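Long-range contacts in sorbitol-6-phosphate dehydrogenase (Erwinia amylovora CFBP1430, PDB 5O3Z), which probably catalyses the oxidation of sorbitol 6-phosphate at carbon 2 and belongs to the short-chain dehydrogenase/reductase (SDR) family: residues Q16-F21 / C229-V234; A98-Q103 / S152-G157; G138-I143 / I181-L186. All coordinates share one frame; numbering follows the deposited sequence.

Contact 1: residues Q16-F21 / C229-V234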
# COMPACT_ATOMS: atom_id res chain seq x y z
N GLN A 16 -4.17 30.09 13.25
CA GLN A 16 -4.87 30.59 12.08
C GLN A 16 -5.40 29.40 11.27
O GLN A 16 -5.05 28.26 11.56
CB GLN A 16 -3.90 31.40 11.21
CG GLN A 16 -2.58 30.65 10.99
CD GLN A 16 -1.73 31.23 9.87
OE1 GLN A 16 -1.12 32.28 10.03
NE2 GLN A 16 -1.66 30.52 8.75
N THR A 17 -6.24 29.73 10.27
CA THR A 17 -6.72 28.83 9.22
C THR A 17 -7.18 27.51 9.83
O THR A 17 -7.97 27.53 10.78
CB THR A 17 -5.66 28.74 8.11
OG1 THR A 17 -4.38 28.51 8.70
CG2 THR A 17 -5.59 30.07 7.37
N LEU A 18 -6.68 26.37 9.33
CA LEU A 18 -7.13 25.07 9.79
C LEU A 18 -6.85 24.77 11.25
O LEU A 18 -7.73 24.25 11.95
CB LEU A 18 -6.50 23.91 8.92
CG LEU A 18 -6.76 22.49 9.46
CD1 LEU A 18 -8.25 22.10 9.44
CD2 LEU A 18 -5.94 21.41 8.74
N GLY A 19 -5.63 25.05 11.70
CA GLY A 19 -5.31 24.97 13.09
C GLY A 19 -6.29 25.70 14.00
O GLY A 19 -6.68 25.17 15.05
N ALA A 20 -6.70 26.89 13.56
CA ALA A 20 -7.61 27.71 14.37
C ALA A 20 -9.01 27.06 14.43
O ALA A 20 -9.62 26.99 15.48
CB ALA A 20 -7.70 29.13 13.80
N PHE A 21 -9.45 26.53 13.29
CA PHE A 21 -10.70 25.80 13.21
C PHE A 21 -10.68 24.57 14.09
O PHE A 21 -11.68 24.31 14.72
CB PHE A 21 -10.99 25.41 11.77
CG PHE A 21 -12.37 24.82 11.55
CD1 PHE A 21 -12.64 23.48 11.86
CD2 PHE A 21 -13.39 25.59 10.98
CE1 PHE A 21 -13.92 22.94 11.65
CE2 PHE A 21 -14.66 25.06 10.74
CZ PHE A 21 -14.92 23.74 11.06
N CYS A 229 -11.85 19.21 0.01
CA CYS A 229 -11.86 18.82 1.41
C CYS A 229 -12.26 20.03 2.23
O CYS A 229 -11.76 21.11 2.03
CB CYS A 229 -10.52 18.26 1.88
SG CYS A 229 -10.42 17.67 3.58
N ASP A 230 -13.09 19.86 3.21
CA ASP A 230 -13.31 21.03 4.06
C ASP A 230 -12.91 20.81 5.51
O ASP A 230 -12.59 19.71 5.95
CB ASP A 230 -14.73 21.62 3.83
CG ASP A 230 -15.84 20.79 4.45
OD1 ASP A 230 -15.52 19.89 5.26
OD2 ASP A 230 -17.05 21.05 4.18
N TYR A 231 -12.87 21.90 6.26
CA TYR A 231 -12.27 21.85 7.59
C TYR A 231 -13.06 20.98 8.51
O TYR A 231 -12.53 20.37 9.48
CB TYR A 231 -12.14 23.28 8.22
CG TYR A 231 -11.18 24.29 7.58
CD1 TYR A 231 -10.00 23.91 6.92
CD2 TYR A 231 -11.43 25.65 7.72
CE1 TYR A 231 -9.13 24.87 6.41
CE2 TYR A 231 -10.56 26.60 7.20
CZ TYR A 231 -9.42 26.21 6.54
OH TYR A 231 -8.56 27.16 6.03
N GLN A 232 -14.38 20.93 8.28
CA GLN A 232 -15.23 20.11 9.13
C GLN A 232 -14.96 18.60 8.94
O GLN A 232 -15.00 17.83 9.89
CB GLN A 232 -16.72 20.46 8.91
CG GLN A 232 -17.66 19.73 9.86
CD GLN A 232 -17.57 20.25 11.27
OE1 GLN A 232 -17.60 21.47 11.46
NE2 GLN A 232 -17.45 19.40 12.21
N ASP A 233 -14.67 18.19 7.72
CA ASP A 233 -14.28 16.75 7.50
C ASP A 233 -13.07 16.41 8.31
O ASP A 233 -12.99 15.43 8.95
CB ASP A 233 -13.97 16.49 6.03
CG ASP A 233 -15.06 16.88 5.12
OD1 ASP A 233 -16.23 16.50 5.37
OD2 ASP A 233 -14.74 17.55 4.15
N VAL A 234 -12.11 17.32 8.35
CA VAL A 234 -10.92 17.10 9.13
C VAL A 234 -11.22 16.91 10.59
O VAL A 234 -10.79 15.94 11.23
CB VAL A 234 -9.90 18.25 8.92
CG1 VAL A 234 -8.63 17.99 9.72
CG2 VAL A 234 -9.52 18.39 7.45
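Phe-21 lays one face of its ring over the CB of Tyr-231. Tyr-231 CB sits 3.6 Å from the centroid of the Phe-21 ring, almost on the ring normal, and the contact is a CH-pi one. The two rings meet obliquely, with their planes 49° apart, and CD2 of Phe-21 meets CD2 of Tyr-231 at 3.8 Å. The carbonyl of Tyr-231 also comes close, with its O 3.6 Å from Phe-21 CE1. At the edge of the Phe-21 ring, in its plane, lies OE1 of Gln-232, 3.5 Å from CZ of Phe-21. The Gln-232 chain bends at chi2 (72°), and its NE2 bonds to Asn-236 one turn further along the helix.

Leu-18 also packs on Tyr-231. CA of Leu-18 stands over one face of the tyrosine ring, offset toward the rim. CB of Leu-18 touches CE1 of the ring, and Leu-18 CD1 is 3.6 Å from Tyr-231 CD1. Leu-18 CD1 also lies 4.1 Å from Val-234 CG1. Leu-18 lies in the first turn of helix 17-28, which follows the first strand of the Rossmann fold. The turn between them corresponds to the glycine-rich turn that binds the dinucleotide in SDR enzymes. Here helix 231-242 packs against the start of that helix.

The hydroxyl end of Tyr-231 lies beside CB of Thr-17, and its OH makes a weak hydrogen bond to Ser-194. Pro-195 and Met-196 also pack on the tyrosine. Flanking Tyr-231 in sequence, Asp-230 and Asp-233 form a capping box at the start of helix 231-242. Asp-233 N bonds Asp-230 OD1 at 3.1 Å, and Asp-230 N bonds Asp-233 OD2 at 3.0 Å.

Contact 2: residues A98-Q103 / S152-G157; sequences AAPITQ and SKHNSG
The type II beta turn from Ser-152 to Asn-155 meets the loop at Ala-99 and Pro-100. The turn leads into helix 156-176, which in this SDR fold carries the Tyr-x-x-x-Lys sequence of the family. The loop runs from strand 88-91 toward helix 106-133. One direct hydrogen bond joins the two: Ala-99 N donates to His-154 O at 2.8 Å. The donor lies in the carbonyl plane, on a lone pair, and the N-H...O angle is 156°. His-154 O is also 3.0 Å from Ala-98 CA, a C-H...O contact. His-154 O is thus approached by two neighbouring loop residues.

The His-154 imidazole lies against Pro-100. CD of Pro-100 stands over the centre of one ring face, 4.2 Å from the centroid. CB of Pro-100 comes to 3.7 Å from CD2 of His-154. The opposite face is met by CG of Lys-153, toward the rim, so the ring is sandwiched. CG of His-154 is anti to its own carbonyl carbon (chi1 -57°), which places it 3.9 Å from Pro-100 N.

Asn-155 occupies the N-cap position of the helix, but its side chain makes no capping bond. ND2 of Asn-155 turns back within the turn instead and donates to Lys-153 O at 3.1 Å. OD1 of Asn-155 comes to 3.8 Å from CB of Ala-98.

The third subunit covers this region. Asp-175 of that subunit accepts from the backbone N of both His-154 and Ile-101, one through each carboxylate oxygen. Phe-121 of the same neighbouring subunit packs on Ile-101 and Ser-156.

A water bridges the first turn of the helix to the loop. It donates to Ala-99 O and accepts from Ser-156 N, 3.0 Å from that nitrogen.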
# COMPACT_ATOMS: atom_id res chain seq x y z
N ALA A 98 6.62 24.56 -4.81
CA ALA A 98 6.67 23.84 -6.04
C ALA A 98 7.78 24.36 -6.94
O ALA A 98 7.91 25.58 -7.11
CB ALA A 98 5.35 23.98 -6.78
N ALA A 99 8.53 23.43 -7.53
CA ALA A 99 9.55 23.70 -8.55
C ALA A 99 10.05 22.33 -9.01
O ALA A 99 10.24 21.43 -8.15
CB ALA A 99 10.72 24.49 -7.96
N PRO A 100 10.32 22.18 -10.32
CA PRO A 100 10.89 20.87 -10.79
C PRO A 100 12.21 20.63 -10.11
O PRO A 100 12.85 21.60 -9.69
CB PRO A 100 11.05 21.04 -12.30
CG PRO A 100 10.97 22.51 -12.55
CD PRO A 100 10.13 23.12 -11.45
N ILE A 101 12.56 19.36 -9.92
CA ILE A 101 13.79 18.97 -9.21
C ILE A 101 15.03 19.76 -9.71
O ILE A 101 15.89 20.18 -8.92
CB ILE A 101 14.01 17.43 -9.25
CG1 ILE A 101 15.26 17.03 -8.45
CG2 ILE A 101 14.19 16.92 -10.68
CD1 ILE A 101 15.25 17.35 -6.97
N THR A 102 15.09 20.01 -11.03
CA THR A 102 16.26 20.67 -11.64
C THR A 102 16.42 22.18 -11.23
O THR A 102 17.45 22.77 -11.50
CB THR A 102 16.27 20.51 -13.20
OG1 THR A 102 14.98 20.85 -13.72
CG2 THR A 102 16.62 19.04 -13.61
N GLN A 103 15.41 22.77 -10.58
CA GLN A 103 15.45 24.14 -10.02
C GLN A 103 15.08 24.20 -8.52
O GLN A 103 14.87 25.32 -7.99
CB GLN A 103 14.49 25.08 -10.77
CG GLN A 103 14.60 25.11 -12.28
CD GLN A 103 13.31 25.60 -12.99
OE1 GLN A 103 12.40 26.20 -12.39
NE2 GLN A 103 13.25 25.34 -14.29
N SER A 152 4.44 13.91 -5.44
CA SER A 152 3.85 15.08 -6.13
C SER A 152 4.88 15.62 -7.07
O SER A 152 6.06 15.76 -6.72
CB SER A 152 3.40 16.13 -5.10
OG SER A 152 2.89 17.27 -5.79
N LYS A 153 4.48 15.78 -8.31
CA LYS A 153 5.29 16.34 -9.35
C LYS A 153 5.61 17.77 -8.94
O LYS A 153 4.73 18.43 -8.43
CB LYS A 153 4.50 16.33 -10.66
CG LYS A 153 5.29 16.75 -11.88
CD LYS A 153 4.54 16.46 -13.16
CE LYS A 153 5.49 16.59 -14.31
NZ LYS A 153 4.80 16.54 -15.63
N HIS A 154 6.87 18.18 -9.04
CA HIS A 154 7.34 19.54 -8.64
C HIS A 154 7.25 19.86 -7.14
O HIS A 154 7.40 20.98 -6.73
CB HIS A 154 6.67 20.64 -9.49
CG HIS A 154 6.89 20.46 -10.97
ND1 HIS A 154 6.26 21.24 -11.93
CD2 HIS A 154 7.68 19.60 -11.65
CE1 HIS A 154 6.66 20.86 -13.13
NE2 HIS A 154 7.53 19.88 -12.99
N ASN A 155 7.05 18.86 -6.32
CA ASN A 155 6.85 19.06 -4.93
C ASN A 155 7.63 18.10 -4.11
O ASN A 155 7.15 17.65 -3.08
CB ASN A 155 5.36 18.97 -4.64
CG ASN A 155 4.64 20.26 -4.96
OD1 ASN A 155 4.75 21.22 -4.19
ND2 ASN A 155 3.95 20.31 -6.11
N SER A 156 8.86 17.83 -4.55
CA SER A 156 9.74 16.88 -3.88
C SER A 156 9.94 17.10 -2.39
O SER A 156 9.94 16.13 -1.62
CB SER A 156 11.08 16.78 -4.64
OG SER A 156 11.89 17.94 -4.48
N GLY A 157 10.15 18.37 -1.98
CA GLY A 157 10.39 18.68 -0.60
C GLY A 157 9.22 18.36 0.29
O GLY A 157 9.33 17.72 1.35
O HOH W 1 10.21 18.61 -7.12

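Contact 3: residues G138-I143 / I181-L186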
# COMPACT_ATOMS: atom_id res chain seq x y z
N GLY A 138 -3.04 8.51 25.70
CA GLY A 138 -3.15 9.73 24.90
C GLY A 138 -3.28 9.48 23.41
O GLY A 138 -3.34 8.36 22.99
N ARG A 139 -3.42 10.56 22.66
CA ARG A 139 -3.53 10.59 21.24
C ARG A 139 -2.53 11.59 20.63
O ARG A 139 -2.30 12.68 21.18
CB ARG A 139 -4.90 11.05 20.93
CG ARG A 139 -5.96 10.17 21.54
CD ARG A 139 -6.02 8.87 20.81
NE ARG A 139 -7.11 8.01 21.17
CZ ARG A 139 -7.05 6.99 22.01
NH1 ARG A 139 -5.97 6.72 22.73
NH2 ARG A 139 -8.16 6.22 22.18
N ILE A 140 -1.95 11.24 19.49
CA ILE A 140 -1.13 12.14 18.73
C ILE A 140 -1.70 12.06 17.32
O ILE A 140 -1.78 10.96 16.76
CB ILE A 140 0.35 11.74 18.74
CG1 ILE A 140 0.95 11.83 20.14
CG2 ILE A 140 1.12 12.60 17.75
CD1 ILE A 140 2.33 11.22 20.29
N ILE A 141 -2.09 13.19 16.78
CA ILE A 141 -2.62 13.21 15.43
C ILE A 141 -1.87 14.21 14.64
O ILE A 141 -1.89 15.40 14.97
CB ILE A 141 -4.12 13.51 15.44
CG1 ILE A 141 -4.86 12.28 16.00
CG2 ILE A 141 -4.62 13.80 14.03
CD1 ILE A 141 -6.28 12.56 16.45
N GLN A 142 -1.27 13.77 13.52
CA GLN A 142 -0.63 14.68 12.58
C GLN A 142 -1.49 15.08 11.38
O GLN A 142 -2.06 14.23 10.70
CB GLN A 142 0.63 14.01 11.99
CG GLN A 142 1.57 14.97 11.25
CD GLN A 142 2.37 14.31 10.09
OE1 GLN A 142 2.11 13.17 9.65
NE2 GLN A 142 3.31 15.10 9.51
N ILE A 143 -1.51 16.33 11.04
CA ILE A 143 -2.13 16.78 9.77
C ILE A 143 -1.12 16.52 8.63
O ILE A 143 -0.02 17.03 8.67
CB ILE A 143 -2.49 18.25 9.82
CG1 ILE A 143 -3.40 18.55 11.04
CG2 ILE A 143 -3.16 18.66 8.54
CD1 ILE A 143 -4.55 17.51 11.28
N ILE A 181 -0.91 4.89 24.16
CA ILE A 181 -1.03 6.08 23.33
C ILE A 181 -1.07 5.64 21.86
O ILE A 181 -0.21 4.94 21.45
CB ILE A 181 0.16 7.05 23.50
CG1 ILE A 181 0.31 7.49 24.98
CG2 ILE A 181 -0.13 8.31 22.69
CD1 ILE A 181 1.62 8.17 25.27
N THR A 182 -2.07 6.10 21.13
CA THR A 182 -2.16 5.92 19.69
C THR A 182 -1.73 7.17 18.89
O THR A 182 -1.83 8.30 19.35
CB THR A 182 -3.59 5.54 19.27
OG1 THR A 182 -4.45 6.66 19.37
CG2 THR A 182 -4.12 4.42 20.05
N VAL A 183 -1.33 6.95 17.63
CA VAL A 183 -0.69 7.94 16.75
C VAL A 183 -1.20 7.67 15.34
O VAL A 183 -1.10 6.51 14.88
CB VAL A 183 0.82 7.73 16.75
CG1 VAL A 183 1.55 8.93 16.04
CG2 VAL A 183 1.35 7.50 18.17
N HIS A 184 -1.71 8.70 14.70
CA HIS A 184 -2.23 8.70 13.32
C HIS A 184 -1.81 9.87 12.54
O HIS A 184 -1.55 10.94 13.10
CB HIS A 184 -3.75 8.70 13.32
CG HIS A 184 -4.35 7.56 14.05
ND1 HIS A 184 -4.28 6.26 13.56
CD2 HIS A 184 -4.98 7.48 15.25
CE1 HIS A 184 -4.81 5.43 14.45
NE2 HIS A 184 -5.26 6.15 15.49
N SER A 185 -1.76 9.70 11.21
CA SER A 185 -1.57 10.77 10.29
C SER A 185 -2.83 10.86 9.45
O SER A 185 -3.37 9.82 8.96
CB SER A 185 -0.31 10.51 9.44
OG SER A 185 0.89 10.78 10.17
N LEU A 186 -3.31 12.08 9.26
CA LEU A 186 -4.52 12.31 8.48
C LEU A 186 -4.15 12.80 7.14
O LEU A 186 -3.55 13.86 7.03
CB LEU A 186 -5.46 13.36 9.15
CG LEU A 186 -6.00 13.10 10.54
CD1 LEU A 186 -7.17 14.07 10.87
CD2 LEU A 186 -6.42 11.63 10.70
O HOH W 2 -4.29 9.47 17.79
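Gln-142 and Ser-185 are joined through their side chains. Ser-185 OG donates to Gln-142 OE1 at 2.7 Å, in the plane of the amide carbonyl. OE1 also accepts from Asn-144 ND2, and Ser-185 OG has a second partner in Thr-169. The parallel strands are linked by five backbone bonds. Thr-182, His-184 and Leu-186 donate to the carbonyls of Gly-138, Ile-140 and Gln-142. Ile-140 N donates to Thr-182 O, and Gln-142 N donates to His-184 O at 2.9 Å.

Gly-138 O takes two donors from opposite faces of its plane: Thr-182 N at 3.2 Å and Arg-139 NH1 at 3.1 Å. Arg-139 NH2 is bonded to Ser-243 O, and NE weakly to Tyr-241 O. Thr-182 OG1 lies over a face of the guanidinium, 3.1 Å from Arg-139 CD. A water bonds this hydroxyl and donates to Ile-140 O. His-184 ND1 pairs with Gln-252 N, and NE2 bonds weakly to Cys-249 O.

The strands form a beta-alpha-beta unit with helix 156-176. Ile-140 and Val-183 face that helix and helix 106-133. On the other face, Ile-141 and Leu-186 meet helix 231-242, while strand 88-91 bonds the edge of strand 139-145 away from strand 182-188.

Contacts 1 and 3 adjoin, with centres 16 Å apart. Leu-18 CD2 packs on Ile-143 CG2 at 3.9 Å, and Val-234 O lies 4.1 Å from Leu-186 CD1. Helix 231-242 therefore serves both, covering the sheet of contact 3 and the helix start of contact 1. Contact 2 stands apart, about 15 Å from contact 1 and about 10 Å from contact 3 between nearest atoms. Helix 156-176 starts at the turn of contact 2, links the strands of contact 3 in the chain and packs on one face of their sheet. By family analogy, contact 1 adjoins the dinucleotide-binding turn, and contact 2 lies near the start of the helix bearing the catalytic sequence.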